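Long-range contacts in protein yesU (Bacillus subtilis, PDB 1OQ1), which is of unknown function but adopts a galectin-like beta-sandwich, a fold widespread among carbohydrate-binding proteins: residues Met4-Tyr12 with Cys55-Thr66; Leu40-Phe51 with Phe202-Tyr212. All coordinates share one frame; numbering follows the deposited sequence.

Contact 1: residues Met4-Tyr12 with Cys55-Thr66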
loop_
_atom_site.group_PDB
_atom_site.type_symbol
_atom_site.label_atom_id
_atom_site.label_comp_id
_atom_site.label_asym_id
_atom_site.label_seq_id
_atom_site.Cartn_x
_atom_site.Cartn_y
_atom_site.Cartn_z
HETATM N N MSE A 4 -15.638 15.618 1.379
HETATM C CA MSE A 4 -15.989 15.047 2.673
HETATM C C MSE A 4 -16.384 13.573 2.647
HETATM O O MSE A 4 -17.293 13.172 1.917
HETATM C CB MSE A 4 -17.134 15.856 3.290
HETATM C CG MSE A 4 -16.739 16.748 4.456
HETATM SE SE MSE A 4 -17.143 15.950 6.170
HETATM C CE MSE A 4 -15.473 15.031 6.471
ATOM N N TYR A 5 -15.684 12.773 3.450
ATOM C CA TYR A 5 -15.967 11.347 3.592
ATOM C C TYR A 5 -15.951 10.982 5.068
ATOM O O TYR A 5 -15.189 11.556 5.847
ATOM C CB TYR A 5 -14.915 10.477 2.899
ATOM C CG TYR A 5 -15.164 10.230 1.435
ATOM C CD1 TYR A 5 -14.706 11.123 0.474
ATOM C CD2 TYR A 5 -15.867 9.102 1.012
ATOM C CE1 TYR A 5 -14.939 10.901 -0.876
ATOM C CE2 TYR A 5 -16.109 8.872 -0.329
ATOM C CZ TYR A 5 -15.640 9.774 -1.269
ATOM O OH TYR A 5 -15.875 9.549 -2.601
ATOM N N LYS A 6 -16.798 10.032 5.446
ATOM C CA LYS A 6 -16.847 9.547 6.822
ATOM C C LYS A 6 -16.650 8.039 6.766
ATOM O O LYS A 6 -16.980 7.401 5.765
ATOM C CB LYS A 6 -18.204 9.846 7.478
ATOM C CG LYS A 6 -18.454 11.309 7.802
ATOM C CD LYS A 6 -17.372 11.873 8.708
ATOM C CE LYS A 6 -17.706 13.295 9.149
ATOM N NZ LYS A 6 -16.561 13.937 9.854
ATOM N N GLU A 7 -16.097 7.468 7.828
ATOM C CA GLU A 7 -15.916 6.027 7.874
ATOM C C GLU A 7 -17.242 5.409 8.291
ATOM O O GLU A 7 -17.891 5.895 9.215
ATOM C CB GLU A 7 -14.828 5.654 8.883
ATOM C CG GLU A 7 -13.430 6.045 8.448
ATOM C CD GLU A 7 -12.379 5.664 9.469
ATOM O OE1 GLU A 7 -12.378 4.498 9.906
ATOM O OE2 GLU A 7 -11.550 6.528 9.831
ATOM N N GLY A 8 -17.648 4.354 7.594
ATOM C CA GLY A 8 -18.892 3.679 7.919
ATOM C C GLY A 8 -18.642 2.393 8.686
ATOM O O GLY A 8 -17.792 2.348 9.576
ATOM N N ALA A 9 -19.375 1.341 8.336
ATOM C CA ALA A 9 -19.230 0.054 9.006
ATOM C C ALA A 9 -17.815 -0.490 8.863
ATOM O O ALA A 9 -17.165 -0.295 7.838
ATOM C CB ALA A 9 -20.228 -0.944 8.436
ATOM N N CYS A 10 -17.336 -1.173 9.896
ATOM C CA CYS A 10 -16.001 -1.755 9.847
ATOM C C CYS A 10 -16.101 -3.080 9.107
ATOM O O CYS A 10 -16.884 -3.951 9.486
ATOM C CB CYS A 10 -15.457 -1.995 11.258
ATOM S SG CYS A 10 -13.771 -2.674 11.282
ATOM N N LEU A 11 -15.313 -3.230 8.050
ATOM C CA LEU A 11 -15.332 -4.452 7.259
ATOM C C LEU A 11 -14.227 -5.416 7.651
ATOM O O LEU A 11 -14.367 -6.631 7.489
ATOM C CB LEU A 11 -15.179 -4.118 5.775
ATOM C CG LEU A 11 -16.203 -3.148 5.191
ATOM C CD1 LEU A 11 -15.905 -2.922 3.719
ATOM C CD2 LEU A 11 -17.602 -3.715 5.372
ATOM N N TYR A 12 -13.138 -4.873 8.183
ATOM C CA TYR A 12 -11.981 -5.682 8.543
ATOM C C TYR A 12 -11.048 -4.897 9.454
ATOM O O TYR A 12 -10.867 -3.691 9.284
ATOM C CB TYR A 12 -11.238 -6.056 7.255
ATOM C CG TYR A 12 -9.973 -6.865 7.421
ATOM C CD1 TYR A 12 -10.017 -8.257 7.501
ATOM C CD2 TYR A 12 -8.726 -6.240 7.459
ATOM C CE1 TYR A 12 -8.847 -9.009 7.610
ATOM C CE2 TYR A 12 -7.551 -6.984 7.571
ATOM C CZ TYR A 12 -7.621 -8.365 7.645
ATOM O OH TYR A 12 -6.466 -9.107 7.752
ATOM N N CYS A 55 -2.588 -9.214 2.057
ATOM C CA CYS A 55 -3.662 -9.595 2.963
ATOM C C CYS A 55 -4.483 -10.499 2.030
ATOM O O CYS A 55 -4.668 -10.178 0.856
ATOM C CB CYS A 55 -4.468 -8.360 3.368
ATOM S SG CYS A 55 -6.035 -8.711 4.202
ATOM N N PRO A 56 -5.002 -11.628 2.533
ATOM C CA PRO A 56 -5.774 -12.510 1.648
ATOM C C PRO A 56 -7.202 -12.109 1.288
ATOM O O PRO A 56 -7.777 -12.651 0.342
ATOM C CB PRO A 56 -5.738 -13.838 2.395
ATOM C CG PRO A 56 -5.858 -13.390 3.826
ATOM C CD PRO A 56 -4.905 -12.191 3.892
ATOM N N GLU A 57 -7.772 -11.171 2.037
ATOM C CA GLU A 57 -9.152 -10.736 1.818
ATOM C C GLU A 57 -9.395 -9.843 0.611
ATOM O O GLU A 57 -8.620 -8.933 0.331
ATOM C CB GLU A 57 -9.664 -10.004 3.062
ATOM C CG GLU A 57 -9.493 -10.786 4.344
ATOM C CD GLU A 57 -10.359 -12.022 4.379
ATOM O OE1 GLU A 57 -9.994 -12.982 5.090
ATOM O OE2 GLU A 57 -11.411 -12.027 3.702
ATOM N N THR A 58 -10.482 -10.108 -0.105
ATOM C CA THR A 58 -10.845 -9.272 -1.239
ATOM C C THR A 58 -11.722 -8.175 -0.653
ATOM O O THR A 58 -12.752 -8.461 -0.032
ATOM C CB THR A 58 -11.672 -10.031 -2.295
ATOM O OG1 THR A 58 -10.871 -11.055 -2.893
ATOM C CG2 THR A 58 -12.150 -9.072 -3.382
ATOM N N PHE A 59 -11.312 -6.924 -0.821
ATOM C CA PHE A 59 -12.107 -5.822 -0.308
ATOM C C PHE A 59 -12.926 -5.191 -1.421
ATOM O O PHE A 59 -12.529 -5.199 -2.584
ATOM C CB PHE A 59 -11.204 -4.775 0.348
ATOM C CG PHE A 59 -10.441 -5.300 1.530
ATOM C CD1 PHE A 59 -9.101 -5.647 1.414
ATOM C CD2 PHE A 59 -11.081 -5.487 2.753
ATOM C CE1 PHE A 59 -8.401 -6.173 2.497
ATOM C CE2 PHE A 59 -10.392 -6.014 3.842
ATOM C CZ PHE A 59 -9.047 -6.358 3.712
ATOM N N PRO A 60 -14.101 -4.653 -1.080
ATOM C CA PRO A 60 -14.954 -4.024 -2.087
ATOM C C PRO A 60 -14.465 -2.618 -2.420
ATOM O O PRO A 60 -13.508 -2.118 -1.822
ATOM C CB PRO A 60 -16.314 -4.001 -1.406
ATOM C CG PRO A 60 -15.931 -3.717 0.025
ATOM C CD PRO A 60 -14.765 -4.666 0.237
ATOM N N ASP A 61 -15.118 -1.995 -3.393
ATOM C CA ASP A 61 -14.786 -0.632 -3.770
ATOM C C ASP A 61 -15.493 0.221 -2.712
ATOM O O ASP A 61 -16.332 -0.292 -1.971
ATOM C CB ASP A 61 -15.354 -0.330 -5.157
ATOM C CG ASP A 61 -14.752 0.911 -5.783
ATOM O OD1 ASP A 61 -14.013 1.650 -5.091
ATOM O OD2 ASP A 61 -15.029 1.144 -6.977
ATOM N N GLY A 62 -15.162 1.505 -2.638
ATOM C CA GLY A 62 -15.808 2.381 -1.671
ATOM C C GLY A 62 -15.392 2.083 -0.245
ATOM O O GLY A 62 -16.220 1.741 0.602
ATOM N N ILE A 63 -14.104 2.242 0.028
ATOM C CA ILE A 63 -13.571 1.953 1.350
ATOM C C ILE A 63 -12.558 2.983 1.822
ATOM O O ILE A 63 -12.016 3.750 1.030
ATOM C CB ILE A 63 -12.861 0.581 1.359
ATOM C CG1 ILE A 63 -11.798 0.550 0.253
ATOM C CG2 ILE A 63 -13.881 -0.544 1.173
ATOM C CD1 ILE A 63 -10.885 -0.674 0.275
ATOM N N ILE A 64 -12.313 2.986 3.126
ATOM C CA ILE A 64 -11.323 3.865 3.731
ATOM C C ILE A 64 -10.365 2.917 4.445
ATOM O O ILE A 64 -10.771 2.150 5.319
ATOM C CB ILE A 64 -11.962 4.851 4.722
ATOM C CG1 ILE A 64 -12.912 5.793 3.968
ATOM C CG2 ILE A 64 -10.874 5.656 5.430
ATOM C CD1 ILE A 64 -13.577 6.839 4.841
ATOM N N VAL A 65 -9.098 2.962 4.037
ATOM C CA VAL A 65 -8.058 2.089 4.580
ATOM C C VAL A 65 -7.135 2.858 5.513
ATOM O O VAL A 65 -6.599 3.902 5.143
ATOM C CB VAL A 65 -7.215 1.476 3.431
ATOM C CG1 VAL A 65 -6.189 0.498 3.992
ATOM C CG2 VAL A 65 -8.125 0.780 2.429
ATOM N N THR A 66 -6.947 2.331 6.717
ATOM C CA THR A 66 -6.094 2.977 7.703
ATOM C C THR A 66 -5.100 2.010 8.340
ATOM O O THR A 66 -5.348 0.801 8.433
ATOM C CB THR A 66 -6.935 3.613 8.836
ATOM O OG1 THR A 66 -7.787 2.617 9.419
ATOM C CG2 THR A 66 -7.785 4.759 8.294
#

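Contact 2: residues Leu40-Phe51 with Phe202-Tyr212. With ACY (acetic acid), chain E.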
loop_
_atom_site.group_PDB
_atom_site.type_symbol
_atom_site.label_atom_id
_atom_site.label_comp_id
_atom_site.label_asym_id
_atom_site.label_seq_id
_atom_site.Cartn_x
_atom_site.Cartn_y
_atom_site.Cartn_z
ATOM N N LEU A 40 3.925 -5.672 14.011
ATOM C CA LEU A 40 4.537 -6.243 12.815
ATOM C C LEU A 40 5.786 -5.496 12.357
ATOM O O LEU A 40 5.723 -4.324 11.980
ATOM C CB LEU A 40 3.530 -6.274 11.660
ATOM C CG LEU A 40 4.086 -6.725 10.301
ATOM C CD1 LEU A 40 4.531 -8.174 10.385
ATOM C CD2 LEU A 40 3.027 -6.569 9.227
ATOM N N HIS A 41 6.921 -6.187 12.399
ATOM C CA HIS A 41 8.185 -5.621 11.944
ATOM C C HIS A 41 8.484 -6.280 10.603
ATOM O O HIS A 41 8.528 -7.507 10.513
ATOM C CB HIS A 41 9.323 -5.950 12.913
ATOM C CG HIS A 41 9.272 -5.186 14.197
ATOM N ND1 HIS A 41 10.203 -4.226 14.529
ATOM C CD2 HIS A 41 8.408 -5.248 15.237
ATOM C CE1 HIS A 41 9.917 -3.730 15.719
ATOM N NE2 HIS A 41 8.832 -4.333 16.170
ATOM N N LEU A 42 8.659 -5.477 9.559
ATOM C CA LEU A 42 8.981 -6.024 8.246
ATOM C C LEU A 42 10.384 -5.584 7.840
ATOM O O LEU A 42 10.698 -4.391 7.846
ATOM C CB LEU A 42 7.966 -5.561 7.189
ATOM C CG LEU A 42 6.555 -6.154 7.276
ATOM C CD1 LEU A 42 5.704 -5.614 6.130
ATOM C CD2 LEU A 42 6.625 -7.676 7.211
ATOM N N SER A 43 11.232 -6.558 7.517
ATOM C CA SER A 43 12.607 -6.289 7.088
ATOM C C SER A 43 12.924 -7.180 5.892
ATOM O O SER A 43 12.021 -7.794 5.326
ATOM C CB SER A 43 13.600 -6.546 8.231
ATOM O OG SER A 43 13.489 -7.867 8.721
ATOM N N HIS A 44 14.197 -7.271 5.516
ATOM C CA HIS A 44 14.574 -8.062 4.346
ATOM C C HIS A 44 15.718 -9.039 4.609
ATOM O O HIS A 44 16.606 -8.763 5.415
ATOM C CB HIS A 44 14.946 -7.105 3.213
ATOM C CG HIS A 44 13.870 -6.112 2.893
ATOM N ND1 HIS A 44 12.996 -6.276 1.839
ATOM C CD2 HIS A 44 13.507 -4.960 3.506
ATOM C CE1 HIS A 44 12.141 -5.267 1.817
ATOM N NE2 HIS A 44 12.428 -4.455 2.819
ATOM N N VAL A 45 15.696 -10.181 3.925
ATOM C CA VAL A 45 16.742 -11.179 4.114
ATOM C C VAL A 45 18.039 -10.779 3.409
ATOM O O VAL A 45 19.117 -11.237 3.787
ATOM C CB VAL A 45 16.285 -12.581 3.626
ATOM C CG1 VAL A 45 15.066 -13.033 4.428
ATOM C CG2 VAL A 45 15.970 -12.555 2.138
ATOM N N GLN A 46 17.925 -9.922 2.396
ATOM C CA GLN A 46 19.074 -9.423 1.630
ATOM C C GLN A 46 18.860 -7.966 1.214
ATOM O O GLN A 46 17.734 -7.479 1.209
ATOM C CB GLN A 46 19.302 -10.268 0.376
ATOM C CG GLN A 46 19.839 -11.650 0.648
ATOM C CD GLN A 46 20.381 -12.301 -0.605
ATOM O OE1 GLN A 46 21.074 -11.660 -1.393
ATOM N NE2 GLN A 46 20.080 -13.577 -0.790
ATOM N N ASP A 47 19.942 -7.287 0.840
ATOM C CA ASP A 47 19.871 -5.878 0.450
ATOM C C ASP A 47 18.960 -5.526 -0.724
ATOM O O ASP A 47 18.527 -4.381 -0.845
ATOM C CB ASP A 47 21.279 -5.335 0.191
ATOM C CG ASP A 47 21.986 -4.927 1.470
ATOM O OD1 ASP A 47 23.186 -4.580 1.409
ATOM O OD2 ASP A 47 21.337 -4.945 2.537
ATOM N N GLU A 48 18.673 -6.490 -1.590
ATOM C CA GLU A 48 17.788 -6.226 -2.719
ATOM C C GLU A 48 16.617 -7.212 -2.744
ATOM O O GLU A 48 16.026 -7.471 -3.796
ATOM C CB GLU A 48 18.561 -6.295 -4.041
ATOM C CG GLU A 48 19.778 -5.365 -4.135
ATOM C CD GLU A 48 19.472 -3.911 -3.778
ATOM O OE1 GLU A 48 18.429 -3.380 -4.211
ATOM O OE2 GLU A 48 20.296 -3.292 -3.071
ATOM N N ALA A 49 16.281 -7.752 -1.576
ATOM C CA ALA A 49 15.185 -8.711 -1.457
ATOM C C ALA A 49 13.837 -8.005 -1.316
ATOM O O ALA A 49 13.189 -8.083 -0.269
ATOM C CB ALA A 49 15.421 -9.629 -0.255
ATOM N N HIS A 50 13.416 -7.330 -2.381
ATOM C CA HIS A 50 12.153 -6.596 -2.385
ATOM C C HIS A 50 10.972 -7.562 -2.311
ATOM O O HIS A 50 11.068 -8.708 -2.763
ATOM C CB HIS A 50 12.075 -5.735 -3.648
ATOM C CG HIS A 50 13.331 -4.964 -3.924
ATOM N ND1 HIS A 50 14.023 -4.296 -2.939
ATOM C CD2 HIS A 50 14.024 -4.767 -5.070
ATOM C CE1 HIS A 50 15.091 -3.721 -3.464
ATOM N NE2 HIS A 50 15.115 -3.991 -4.757
ATOM N N PHE A 51 9.853 -7.108 -1.755
ATOM C CA PHE A 51 8.699 -7.990 -1.622
ATOM C C PHE A 51 7.359 -7.272 -1.601
ATOM O O PHE A 51 7.292 -6.049 -1.559
ATOM C CB PHE A 51 8.823 -8.792 -0.317
ATOM C CG PHE A 51 8.625 -7.962 0.937
ATOM C CD1 PHE A 51 7.356 -7.515 1.310
ATOM C CD2 PHE A 51 9.708 -7.622 1.738
ATOM C CE1 PHE A 51 7.170 -6.739 2.463
ATOM C CE2 PHE A 51 9.532 -6.845 2.895
ATOM C CZ PHE A 51 8.257 -6.405 3.253
ATOM N N PHE A 202 1.262 -4.923 1.089
ATOM C CA PHE A 202 2.314 -4.067 1.612
ATOM C C PHE A 202 3.654 -4.392 0.974
ATOM O O PHE A 202 4.189 -5.485 1.169
ATOM C CB PHE A 202 2.417 -4.253 3.127
ATOM C CG PHE A 202 1.221 -3.748 3.876
ATOM C CD1 PHE A 202 1.243 -2.492 4.482
ATOM C CD2 PHE A 202 0.053 -4.501 3.934
ATOM C CE1 PHE A 202 0.119 -1.995 5.133
ATOM C CE2 PHE A 202 -1.081 -4.011 4.585
ATOM C CZ PHE A 202 -1.045 -2.755 5.184
ATOM N N ARG A 203 4.198 -3.446 0.214
ATOM C CA ARG A 203 5.491 -3.657 -0.426
ATOM C C ARG A 203 6.599 -2.845 0.219
ATOM O O ARG A 203 6.371 -1.758 0.744
ATOM C CB ARG A 203 5.429 -3.295 -1.915
ATOM C CG ARG A 203 6.802 -3.277 -2.608
ATOM C CD ARG A 203 6.659 -2.988 -4.097
ATOM N NE ARG A 203 7.917 -3.072 -4.842
ATOM C CZ ARG A 203 8.619 -4.192 -5.002
ATOM N NH1 ARG A 203 8.197 -5.324 -4.460
ATOM N NH2 ARG A 203 9.725 -4.191 -5.734
ATOM N N GLN A 204 7.806 -3.392 0.189
ATOM C CA GLN A 204 8.968 -2.694 0.705
ATOM C C GLN A 204 10.138 -3.001 -0.200
ATOM O O GLN A 204 10.243 -4.107 -0.733
ATOM C CB GLN A 204 9.337 -3.147 2.122
ATOM C CG GLN A 204 8.369 -2.733 3.212
ATOM C CD GLN A 204 8.962 -2.909 4.604
ATOM O OE1 GLN A 204 10.061 -3.453 4.766
ATOM N NE2 GLN A 204 8.235 -2.453 5.615
HETATM N N MSE A 205 10.995 -2.008 -0.395
HETATM C CA MSE A 205 12.206 -2.201 -1.172
HETATM C C MSE A 205 13.270 -2.335 -0.095
HETATM O O MSE A 205 13.344 -1.498 0.808
HETATM C CB MSE A 205 12.514 -0.988 -2.050
HETATM C CG MSE A 205 11.674 -0.886 -3.307
HETATM SE SE MSE A 205 12.395 0.440 -4.517
HETATM C CE MSE A 205 13.725 -0.656 -5.414
ATOM N N ALA A 206 14.062 -3.398 -0.163
ATOM C CA ALA A 206 15.120 -3.612 0.816
ATOM C C ALA A 206 16.097 -2.451 0.695
ATOM O O ALA A 206 16.234 -1.870 -0.383
ATOM C CB ALA A 206 15.829 -4.927 0.536
ATOM N N PRO A 207 16.826 -2.123 1.778
ATOM C CA PRO A 207 16.823 -2.742 3.109
ATOM C C PRO A 207 15.896 -2.086 4.135
ATOM O O PRO A 207 16.218 -2.014 5.327
ATOM C CB PRO A 207 18.277 -2.633 3.520
ATOM C CG PRO A 207 18.617 -1.270 3.033
ATOM C CD PRO A 207 17.979 -1.216 1.642
HETATM N N MSE A 208 14.745 -1.621 3.669
HETATM C CA MSE A 208 13.760 -0.971 4.525
HETATM C C MSE A 208 13.412 -1.769 5.780
HETATM O O MSE A 208 13.285 -2.991 5.741
HETATM C CB MSE A 208 12.475 -0.740 3.723
HETATM C CG MSE A 208 11.371 0.011 4.458
HETATM SE SE MSE A 208 11.734 1.897 4.521
HETATM C CE MSE A 208 11.006 2.318 6.274
ATOM N N LYS A 209 13.278 -1.066 6.899
ATOM C CA LYS A 209 12.851 -1.686 8.146
ATOM C C LYS A 209 11.733 -0.783 8.654
ATOM O O LYS A 209 11.941 0.413 8.853
ATOM C CB LYS A 209 13.994 -1.769 9.158
ATOM C CG LYS A 209 15.031 -2.820 8.794
ATOM C CD LYS A 209 15.911 -3.183 9.975
ATOM C CE LYS A 209 16.859 -4.316 9.606
ATOM N NZ LYS A 209 17.699 -4.726 10.767
ATOM N N ALA A 210 10.545 -1.353 8.829
ATOM C CA ALA A 210 9.392 -0.582 9.286
ATOM C C ALA A 210 8.467 -1.400 10.177
ATOM O O ALA A 210 8.499 -2.630 10.166
ATOM C CB ALA A 210 8.612 -0.055 8.081
ATOM N N VAL A 211 7.638 -0.703 10.944
ATOM C CA VAL A 211 6.687 -1.350 11.839
ATOM C C VAL A 211 5.277 -0.919 11.464
ATOM O O VAL A 211 5.028 0.262 11.205
ATOM C CB VAL A 211 6.962 -0.969 13.310
ATOM C CG1 VAL A 211 5.911 -1.587 14.221
ATOM C CG2 VAL A 211 8.355 -1.443 13.712
ATOM N N TYR A 212 4.364 -1.885 11.428
ATOM C CA TYR A 212 2.974 -1.620 11.081
ATOM C C TYR A 212 2.044 -2.113 12.187
ATOM O O TYR A 212 2.311 -3.130 12.831
ATOM C CB TYR A 212 2.605 -2.324 9.771
ATOM C CG TYR A 212 3.514 -2.005 8.602
ATOM C CD1 TYR A 212 4.783 -2.574 8.505
ATOM C CD2 TYR A 212 3.106 -1.131 7.595
ATOM C CE1 TYR A 212 5.626 -2.280 7.430
ATOM C CE2 TYR A 212 3.942 -0.829 6.516
ATOM C CZ TYR A 212 5.197 -1.408 6.443
ATOM O OH TYR A 212 6.026 -1.109 5.389
HETATM C C ACY E . 10.235 -1.008 -6.743
HETATM O O ACY E . 9.196 -0.670 -6.018
HETATM O OXT ACY E . 10.837 -2.137 -6.766
HETATM C CH3 ACY E . 10.748 0.107 -7.637
HETATM O O HOH W 1 15.899 -5.048 6.150
#

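Contact 1: residues Met4-Tyr12 with Cys55-Thr66
Tyr12 and Phe59 meet as a T-shaped pair, the edge of the phenylalanine directed at a face of the tyrosine ring. The ring centroids lie 5.3 Å apart, with their planes at 72°, and Phe59 CZ stands over the rim of that face. In return, Tyr12 CB sits in the plane of the Phe59 ring, 3.5 Å from Phe59 CE2. Farther out along the tyrosine, Cys55 SG approaches obliquely, 3.6 Å from Tyr12 OH, in a sulfur-aromatic contact. Glu57 uses its aliphatic part here: its CG lies 3.8 Å from Tyr12 CE1, the two side chains crossing at about a right angle. Tyr12 CG is anti to the backbone N (chi1 178°), which brings the ring among the side chains of Cys55, Glu57 and Phe59, and its hydroxyl bonds to Asn14. Leu11 and Tyr12 both face Val217, forming a classic beta bulge where strand 5-14 pairs with strand 209-222 of the galectin-like sandwich. Leu11 CD1 meets Pro60 CG tip to tip at 3.8 Å and also touches the CG2 branch of Ile63. Before the chain turns its corner at Ala9, strand 5-8 crosses strand 63-66 at -81°. There Ile64 CD1 packs 3.7 Å from Glu7 CG and 3.6 Å from the carbonyl oxygen Lys6 O. Tyr5 adds its CB to the same isoleucine methyl, while its hydroxyl is hydrogen-bonded to Asp168.

Contact 2: residues Leu40-Phe51 with Phe202-Tyr212
Strand 40-44 pairs with strand 209-212, and Phe51 with Gln204, both antiparallel, so segment 40-51 passes from one sheet of the beta-sandwich to the other, as does 202-212. Backbone bonds set the register. Leu40-Tyr212 and Leu42-Ala210 are hydrogen-bonded pairs, the bond from Leu42 N to Ala210 O measuring 2.9 Å; His41-Val211 is a non-hydrogen-bonded pair between them. In the second sheet, Phe51 and Gln204 exchange two bonds.

Between the sheets, side-chain nitrogens fasten the connecting loops. His50 ND1 accepts from Ala206 N at 2.9 Å, within the imidazole plane. His44 ND1 donates to Ala49 O at 2.8 Å; this fixes the ring's rotation, although the donor stands above the carbonyl plane.

Three CH-pi contacts use histidine faces. Val211 CG2 lies 3.6 Å from the His41 ring centroid, the side chains running side by side. Ala206 CB covers His44, 3.5 Å from its centroid, and also rests against the backbone oxygens of Gln46 and Asp47. His50 is sandwiched between Glu48 O over the centre of one face and the selenomethionine methyl of Met205 on the opposite face. Among apolar groups, Leu42 CD1 reaches Tyr212 CE1 at 3.6 Å, the side chains crossing at about a right angle.

Arg203, extended from CG to NE, grips an acetate probably derived from the crystallisation liquor: NE donates to O at 3.0 Å, and NH2 to OXT at 2.6 Å with an N-H...O angle of 167°.

In the fold
The centres of contacts 1 and 2 lie 25 Å apart, on opposite sides of the chain's centre, and their segments alternate along the sequence. Strand 209-222 relates them: it begins in contact 2 beside strand 40-44, then pairs farther along with strand 5-14, which carries residues 4-12 of contact 1, and also with strand 63-73. The second sheet offers another route, since Phe59 and Val65 of contact 1 touch Ile200 on strand 199-205, which ends in contact 2. No active site is established. Two small molecules lie at contact 2: acetate at Arg203, and a glycerol, also probably from the crystallisation liquor, whose nearest atom is about 3 Å from the Asp47 side chain.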